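Local coordinates for protein putative S-adenosyl-L-methionine-dependent Methyltransferase (Methanococcus maripaludis, PDB 3DLC) that binds S-adenosylmethionine and probably transfers its methyl group to an acceptor that remains uncertain, at residues Phe9-Ala14 with Phe74-Met78; Ile115-Val121 with Thr144-Phe150. One frame throughout, in Å; residues are numbered along the deposited sequence.

Interaction 1 (Phe9-Ala14 with Phe74-Met78); sequences FDKKGA and FSKHM. With SAM (S-adenosylmethionine), chain C; GOL (glycerol), chain E.
F9 and F74 form one wall of the S-adenosylmethionine pocket, where the N-terminal part of the chain folds over the start of helix 76-88. CD2 of F9 comes to the edge of the F74 ring, 3.7 Å from its CE1, with the two ring planes inclined at 57°. Between them the two rings cover the adenine and the ribose. F74 lies nearly parallel to the adenine, with SAM C5 3.4 Å above its plane and over its centre; C2 of a glycerol, probably from the crystallisation liquor, covers the opposite face. F9 turns one face to the ribose and carries SAM C2' over its centre.

F74 follows the end of strand 66-73 of the Rossmann-like methyltransferase fold, right after D73, whose carboxylate also hydrogen-bonds SAM. S75 then N-caps helix 76-88: its OG, anti to the backbone N (chi1 167°), accepts from M78 N at 3.1 Å. The same hydroxyl gives its proton to F9 O, 2.7 Å away and in the carbonyl plane, tying the cap to the chain just ahead of helix 11-22. That helix is capped in turn by D10, whose OD1 accepts from G13 N at 2.9 Å and also forms a salt bridge with K6.

Beyond the caps, the first turns of the two helices pack together. The H77 ring is covered on one face by K11 N, 3.5 Å above its plane and offset toward the rim. The selenomethionine M78, bent at chi2 (-66°), rests SE 3.8 Å from A14 CB and reaches with CE to within 3.4 Å of SAM O3'.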
loop_
_atom_site.group_PDB
_atom_site.type_symbol
_atom_site.label_atom_id
_atom_site.label_comp_id
_atom_site.label_asym_id
_atom_site.label_seq_id
_atom_site.Cartn_x
_atom_site.Cartn_y
_atom_site.Cartn_z
ATOM N N PHE A 9 -13.691 -6.985 0.644
ATOM C CA PHE A 9 -12.502 -7.802 0.899
ATOM C C PHE A 9 -12.779 -9.262 1.200
ATOM O O PHE A 9 -11.931 -9.996 1.717
ATOM C CB PHE A 9 -11.569 -7.167 1.959
ATOM C CG PHE A 9 -11.479 -5.660 1.850
ATOM C CD1 PHE A 9 -11.128 -5.067 0.654
ATOM C CD2 PHE A 9 -11.708 -4.863 2.945
ATOM C CE1 PHE A 9 -11.037 -3.684 0.531
ATOM C CE2 PHE A 9 -11.613 -3.459 2.845
ATOM C CZ PHE A 9 -11.284 -2.897 1.647
ATOM N N ASP A 10 -13.987 -9.673 0.847
ATOM C CA ASP A 10 -14.399 -11.080 0.982
ATOM C C ASP A 10 -13.911 -11.899 -0.207
ATOM O O ASP A 10 -13.118 -11.435 -1.006
ATOM C CB ASP A 10 -15.908 -11.201 1.223
ATOM C CG ASP A 10 -16.775 -10.744 0.054
ATOM O OD1 ASP A 10 -16.235 -10.330 -0.996
ATOM O OD2 ASP A 10 -18.027 -10.849 0.201
ATOM N N LYS A 11 -14.349 -13.145 -0.314
ATOM C CA LYS A 11 -13.838 -13.985 -1.383
ATOM C C LYS A 11 -14.138 -13.420 -2.765
ATOM O O LYS A 11 -13.267 -13.353 -3.634
ATOM C CB LYS A 11 -14.391 -15.390 -1.254
ATOM C CG LYS A 11 -13.800 -16.352 -2.252
ATOM C CD LYS A 11 -14.209 -17.803 -2.058
ATOM C CE LYS A 11 -13.395 -18.674 -3.034
ATOM N NZ LYS A 11 -13.684 -20.127 -2.929
ATOM N N LYS A 12 -15.375 -12.998 -2.977
ATOM C CA LYS A 12 -15.729 -12.414 -4.256
ATOM C C LYS A 12 -14.989 -11.114 -4.537
ATOM O O LYS A 12 -14.556 -10.853 -5.669
ATOM C CB LYS A 12 -17.221 -12.196 -4.274
ATOM C CG LYS A 12 -18.037 -13.463 -4.389
ATOM C CD LYS A 12 -19.495 -13.260 -4.265
ATOM C CE LYS A 12 -20.203 -14.565 -4.575
ATOM N NZ LYS A 12 -21.629 -14.376 -4.572
ATOM N N GLY A 13 -14.838 -10.284 -3.516
ATOM C CA GLY A 13 -14.132 -9.034 -3.690
ATOM C C GLY A 13 -12.660 -9.236 -3.975
ATOM O O GLY A 13 -12.059 -8.506 -4.765
ATOM N N ALA A 14 -12.072 -10.238 -3.330
ATOM C CA ALA A 14 -10.661 -10.567 -3.550
ATOM C C ALA A 14 -10.455 -10.986 -5.005
ATOM O O ALA A 14 -9.471 -10.622 -5.650
ATOM C CB ALA A 14 -10.220 -11.688 -2.594
ATOM N N PHE A 74 -5.260 -8.013 6.160
ATOM C CA PHE A 74 -6.198 -8.503 7.149
ATOM C C PHE A 74 -7.261 -9.418 6.603
ATOM O O PHE A 74 -8.032 -9.968 7.393
ATOM C CB PHE A 74 -6.788 -7.354 8.026
ATOM C CG PHE A 74 -7.916 -6.544 7.420
ATOM C CD1 PHE A 74 -8.201 -6.519 6.063
ATOM C CD2 PHE A 74 -8.669 -5.759 8.270
ATOM C CE1 PHE A 74 -9.252 -5.730 5.594
ATOM C CE2 PHE A 74 -9.691 -4.976 7.804
ATOM C CZ PHE A 74 -9.993 -4.955 6.460
ATOM N N SER A 75 -7.276 -9.644 5.289
ATOM C CA SER A 75 -8.273 -10.492 4.656
ATOM C C SER A 75 -7.694 -11.843 4.293
ATOM O O SER A 75 -6.790 -11.947 3.441
ATOM C CB SER A 75 -8.841 -9.825 3.404
ATOM O OG SER A 75 -9.559 -10.791 2.662
ATOM N N LYS A 76 -8.189 -12.894 4.940
ATOM C CA LYS A 76 -7.794 -14.265 4.634
ATOM C C LYS A 76 -7.990 -14.549 3.153
ATOM O O LYS A 76 -7.234 -15.272 2.544
ATOM C CB LYS A 76 -8.664 -15.254 5.439
ATOM C CG LYS A 76 -8.397 -16.705 5.136
ATOM C CD LYS A 76 -7.023 -17.083 5.495
ATOM C CE LYS A 76 -6.787 -18.583 5.364
ATOM N NZ LYS A 76 -5.416 -18.937 5.816
ATOM N N HIS A 77 -9.065 -14.018 2.569
ATOM C CA HIS A 77 -9.377 -14.266 1.153
ATOM C C HIS A 77 -8.350 -13.642 0.222
ATOM O O HIS A 77 -7.936 -14.260 -0.759
ATOM C CB HIS A 77 -10.757 -13.760 0.820
ATOM C CG HIS A 77 -11.755 -14.297 1.743
ATOM N ND1 HIS A 77 -12.078 -15.627 1.735
ATOM C CD2 HIS A 77 -12.374 -13.753 2.809
ATOM C CE1 HIS A 77 -12.932 -15.871 2.716
ATOM N NE2 HIS A 77 -13.114 -14.749 3.392
HETATM N N MSE A 78 -7.909 -12.441 0.564
HETATM C CA MSE A 78 -6.838 -11.796 -0.196
HETATM C C MSE A 78 -5.570 -12.631 -0.060
HETATM O O MSE A 78 -4.853 -12.842 -1.027
HETATM C CB MSE A 78 -6.542 -10.398 0.329
HETATM C CG MSE A 78 -7.570 -9.354 0.016
HETATM SE SE MSE A 78 -7.608 -9.069 -1.933
HETATM C CE MSE A 78 -8.773 -7.630 -1.804
HETATM N N SAM C . -2.313 -3.167 -2.457
HETATM C CA SAM C . -3.112 -3.943 -3.441
HETATM C C SAM C . -3.023 -3.300 -4.797
HETATM O O SAM C . -2.657 -2.125 -4.876
HETATM O OXT SAM C . -3.370 -3.953 -5.775
HETATM C CB SAM C . -4.544 -4.091 -2.964
HETATM C CG SAM C . -5.322 -2.822 -2.827
HETATM S SD SAM C . -6.987 -3.203 -2.246
HETATM C CE SAM C . -7.760 -1.811 -3.023
HETATM C "C5'" SAM C . -6.951 -2.737 -0.436
HETATM C "C4'" SAM C . -6.436 -3.795 0.586
HETATM O "O4'" SAM C . -6.173 -3.345 1.955
HETATM C "C3'" SAM C . -7.307 -5.074 0.663
HETATM O "O3'" SAM C . -6.525 -6.163 0.279
HETATM C "C2'" SAM C . -7.708 -5.130 2.139
HETATM O "O2'" SAM C . -7.991 -6.403 2.675
HETATM C "C1'" SAM C . -6.535 -4.411 2.825
HETATM N N9 SAM C . -6.871 -3.814 4.128
HETATM C C8 SAM C . -7.892 -2.929 4.382
HETATM N N7 SAM C . -7.858 -2.519 5.672
HETATM C C5 SAM C . -6.807 -3.174 6.260
HETATM C C6 SAM C . -6.302 -3.190 7.562
HETATM N N6 SAM C . -6.853 -2.538 8.602
HETATM N N1 SAM C . -5.190 -3.927 7.783
HETATM C C2 SAM C . -4.609 -4.667 6.781
HETATM N N3 SAM C . -5.103 -4.733 5.512
HETATM C C4 SAM C . -6.171 -3.968 5.294
HETATM C C1 GOL E . -12.202 -7.564 7.708
HETATM O O1 GOL E . -13.243 -8.337 8.249
HETATM C C2 GOL E . -11.354 -8.502 6.881
HETATM O O2 GOL E . -11.030 -9.611 7.669
HETATM C C3 GOL E . -12.216 -8.876 5.694
HETATM O O3 GOL E . -11.713 -10.004 5.020
#

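Interaction 2 (Ile115-Val121 with Thr144-Phe150). With SAM (S-adenosylmethionine), chain C.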
loop_
_atom_site.group_PDB
_atom_site.type_symbol
_atom_site.label_atom_id
_atom_site.label_comp_id
_atom_site.label_asym_id
_atom_site.label_seq_id
_atom_site.Cartn_x
_atom_site.Cartn_y
_atom_site.Cartn_z
ATOM N N ILE A 115 8.450 0.805 4.169
ATOM C CA ILE A 115 7.048 0.411 4.297
ATOM C C ILE A 115 6.292 1.036 3.142
ATOM O O ILE A 115 6.320 2.265 2.964
ATOM C CB ILE A 115 6.427 0.848 5.638
ATOM C CG1 ILE A 115 7.225 0.267 6.802
ATOM C CG2 ILE A 115 4.967 0.493 5.698
ATOM C CD1 ILE A 115 6.796 0.783 8.192
ATOM N N VAL A 116 5.618 0.202 2.356
ATOM C CA VAL A 116 4.823 0.655 1.236
ATOM C C VAL A 116 3.375 0.221 1.433
ATOM O O VAL A 116 3.095 -0.723 2.139
ATOM C CB VAL A 116 5.377 0.101 -0.115
ATOM C CG1 VAL A 116 6.855 0.483 -0.298
ATOM C CG2 VAL A 116 5.192 -1.421 -0.238
ATOM N N SER A 117 2.457 0.924 0.786
ATOM C CA SER A 117 1.046 0.544 0.822
ATOM C C SER A 117 0.309 1.286 -0.268
ATOM O O SER A 117 0.403 2.516 -0.357
ATOM C CB SER A 117 0.444 0.953 2.136
ATOM O OG SER A 117 -0.929 0.624 2.212
ATOM N N ARG A 118 -0.433 0.539 -1.094
ATOM C CA ARG A 118 -1.244 1.122 -2.151
ATOM C C ARG A 118 -2.690 0.783 -1.950
ATOM O O ARG A 118 -3.054 -0.383 -1.807
ATOM C CB ARG A 118 -0.812 0.632 -3.536
ATOM C CG ARG A 118 -1.608 1.259 -4.645
ATOM C CD ARG A 118 -1.350 0.624 -6.039
ATOM N NE ARG A 118 -2.228 1.263 -6.992
ATOM C CZ ARG A 118 -3.537 1.001 -7.079
ATOM N NH1 ARG A 118 -4.045 -0.016 -6.419
ATOM N NH2 ARG A 118 -4.299 1.734 -7.858
ATOM N N GLY A 119 -3.544 1.782 -2.015
ATOM C CA GLY A 119 -4.969 1.537 -2.007
ATOM C C GLY A 119 -5.599 0.985 -0.762
ATOM O O GLY A 119 -6.696 0.440 -0.864
ATOM N N SER A 120 -4.879 0.991 0.361
ATOM C CA SER A 120 -5.378 0.534 1.645
ATOM C C SER A 120 -5.709 1.642 2.646
ATOM O O SER A 120 -6.721 1.555 3.344
ATOM C CB SER A 120 -4.332 -0.444 2.192
ATOM O OG SER A 120 -4.837 -1.247 3.240
ATOM N N VAL A 121 -4.877 2.683 2.689
ATOM C CA VAL A 121 -5.019 3.723 3.687
ATOM C C VAL A 121 -6.384 4.382 3.682
ATOM O O VAL A 121 -6.850 4.832 4.715
ATOM C CB VAL A 121 -3.877 4.782 3.549
ATOM C CG1 VAL A 121 -3.979 5.549 2.238
ATOM C CG2 VAL A 121 -3.856 5.730 4.744
ATOM N N THR A 144 8.713 5.508 4.324
ATOM C CA THR A 144 7.418 4.972 3.917
ATOM C C THR A 144 6.984 5.557 2.574
ATOM O O THR A 144 7.448 6.602 2.142
ATOM C CB THR A 144 6.283 5.211 4.950
ATOM O OG1 THR A 144 5.811 6.567 4.911
ATOM C CG2 THR A 144 6.717 4.906 6.356
ATOM N N TYR A 145 6.032 4.867 1.945
ATOM C CA TYR A 145 5.405 5.324 0.694
ATOM C C TYR A 145 4.011 4.704 0.724
ATOM O O TYR A 145 3.778 3.605 0.237
ATOM C CB TYR A 145 6.234 4.868 -0.487
ATOM C CG TYR A 145 5.930 5.553 -1.804
ATOM C CD1 TYR A 145 6.486 6.780 -2.129
ATOM C CD2 TYR A 145 5.154 4.937 -2.770
ATOM C CE1 TYR A 145 6.285 7.362 -3.348
ATOM C CE2 TYR A 145 4.955 5.520 -3.999
ATOM C CZ TYR A 145 5.520 6.734 -4.288
ATOM O OH TYR A 145 5.304 7.269 -5.533
ATOM N N ILE A 146 3.099 5.442 1.362
ATOM C CA ILE A 146 1.755 4.930 1.730
ATOM C C ILE A 146 0.695 5.817 1.130
ATOM O O ILE A 146 0.621 7.018 1.417
ATOM C CB ILE A 146 1.619 4.894 3.274
ATOM C CG1 ILE A 146 2.613 3.878 3.857
ATOM C CG2 ILE A 146 0.179 4.636 3.689
ATOM C CD1 ILE A 146 2.826 4.016 5.337
ATOM N N GLY A 147 -0.142 5.251 0.266
ATOM C CA GLY A 147 -1.113 6.099 -0.417
ATOM C C GLY A 147 -1.803 5.353 -1.515
ATOM O O GLY A 147 -2.218 4.203 -1.319
ATOM N N GLY A 148 -1.911 5.986 -2.662
ATOM C CA GLY A 148 -2.543 5.357 -3.821
ATOM C C GLY A 148 -2.265 6.098 -5.090
ATOM O O GLY A 148 -1.780 7.203 -5.061
ATOM N N GLY A 149 -2.562 5.468 -6.210
ATOM C CA GLY A 149 -2.308 6.067 -7.489
ATOM C C GLY A 149 -1.964 5.034 -8.534
ATOM O O GLY A 149 -2.073 3.823 -8.329
ATOM N N PHE A 150 -1.503 5.572 -9.657
ATOM C CA PHE A 150 -1.291 4.805 -10.881
ATOM C C PHE A 150 0.104 4.890 -11.461
ATOM O O PHE A 150 0.334 4.417 -12.540
ATOM C CB PHE A 150 -2.399 5.135 -11.896
ATOM C CG PHE A 150 -3.743 4.862 -11.329
ATOM C CD1 PHE A 150 -4.263 3.576 -11.336
ATOM C CD2 PHE A 150 -4.413 5.842 -10.590
ATOM C CE1 PHE A 150 -5.467 3.275 -10.735
ATOM C CE2 PHE A 150 -5.612 5.539 -9.945
ATOM C CZ PHE A 150 -6.147 4.253 -10.035
HETATM N N SAM C . -2.313 -3.167 -2.457
HETATM C CA SAM C . -3.112 -3.943 -3.441
HETATM C C SAM C . -3.023 -3.300 -4.797
HETATM O O SAM C . -2.657 -2.125 -4.876
HETATM O OXT SAM C . -3.370 -3.953 -5.775
HETATM C CB SAM C . -4.544 -4.091 -2.964
HETATM C CG SAM C . -5.322 -2.822 -2.827
HETATM S SD SAM C . -6.987 -3.203 -2.246
HETATM C CE SAM C . -7.760 -1.811 -3.023
HETATM C "C5'" SAM C . -6.951 -2.737 -0.436
HETATM C "C4'" SAM C . -6.436 -3.795 0.586
HETATM O "O4'" SAM C . -6.173 -3.345 1.955
HETATM C "C3'" SAM C . -7.307 -5.074 0.663
HETATM O "O3'" SAM C . -6.525 -6.163 0.279
HETATM C "C2'" SAM C . -7.708 -5.130 2.139
HETATM O "O2'" SAM C . -7.991 -6.403 2.675
HETATM C "C1'" SAM C . -6.535 -4.411 2.825
HETATM N N9 SAM C . -6.871 -3.814 4.128
HETATM C C8 SAM C . -7.892 -2.929 4.382
HETATM N N7 SAM C . -7.858 -2.519 5.672
HETATM C C5 SAM C . -6.807 -3.174 6.260
HETATM C C6 SAM C . -6.302 -3.190 7.562
HETATM N N6 SAM C . -6.853 -2.538 8.602
HETATM N N1 SAM C . -5.190 -3.927 7.783
HETATM C C2 SAM C . -4.609 -4.667 6.781
HETATM N N3 SAM C . -5.103 -4.733 5.512
HETATM C C4 SAM C . -6.171 -3.968 5.294
HETATM O O HOH W 1 -2.430 2.681 1.148
#
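R118 reaches from strand 112-118 to G149 with its chain extended from CG to NE; its side chain lies roughly perpendicular to that of F150, the guanidinium and ring planes 67° apart. NE and NH2 both grip G149 O side-on, at 2.9 and 3.1 Å; NE comes nearly along the C=O axis, NH2 from above the carbonyl plane. NH1 donates to SAM O at 3.0 Å. F150 CE1 lies 3.5 Å from NH2, but any cation-pi attraction is slight.

Leading into this site, strands 112-118 and 142-148 run parallel as neighbours in the Rossmann-like sheet. On one face I115 and I146 run alongside each other, CG2 of I115 against CD1 of I146. G147 O accepts from G119 N at 2.8 Å; a water donates to G147 O and to S117 OG, also hydrogen-bonded to I50 O, and accepts from V121 N. S120 OG donates to SAM O4' at 2.8 Å.

Were R118 shortened to an alanine, the SAM carboxylate would probably lose this charged partner and G149 O both donors. R118 holds the methionine end twice: its O accepts from SAM N, and its guanidinium would be expected to offset the carboxylate's negative charge.

In the fold
Interaction 2 lies in the core near the chain's centre, whereas interaction 1 is only partly buried, at the edge of the molecule. Their centres are about 18 Å apart and their nearest atoms about 6 Å; SAM bridges them. Residues 74-78 follow strand 66-73 and residues 115-121 span the end of strand 112-118 and the turn after it, with strand 46-50 between these two in the sheet. Interaction 1 joins two helix starts through capping, ring packing and one hydroxyl bond, and serves adenine and ribose. Interaction 2 is a parallel strand pair joined by backbone hydrogen bonds until the chain turns a corner at G147; its arginine holds the methionine end and S120 the ribose oxygen.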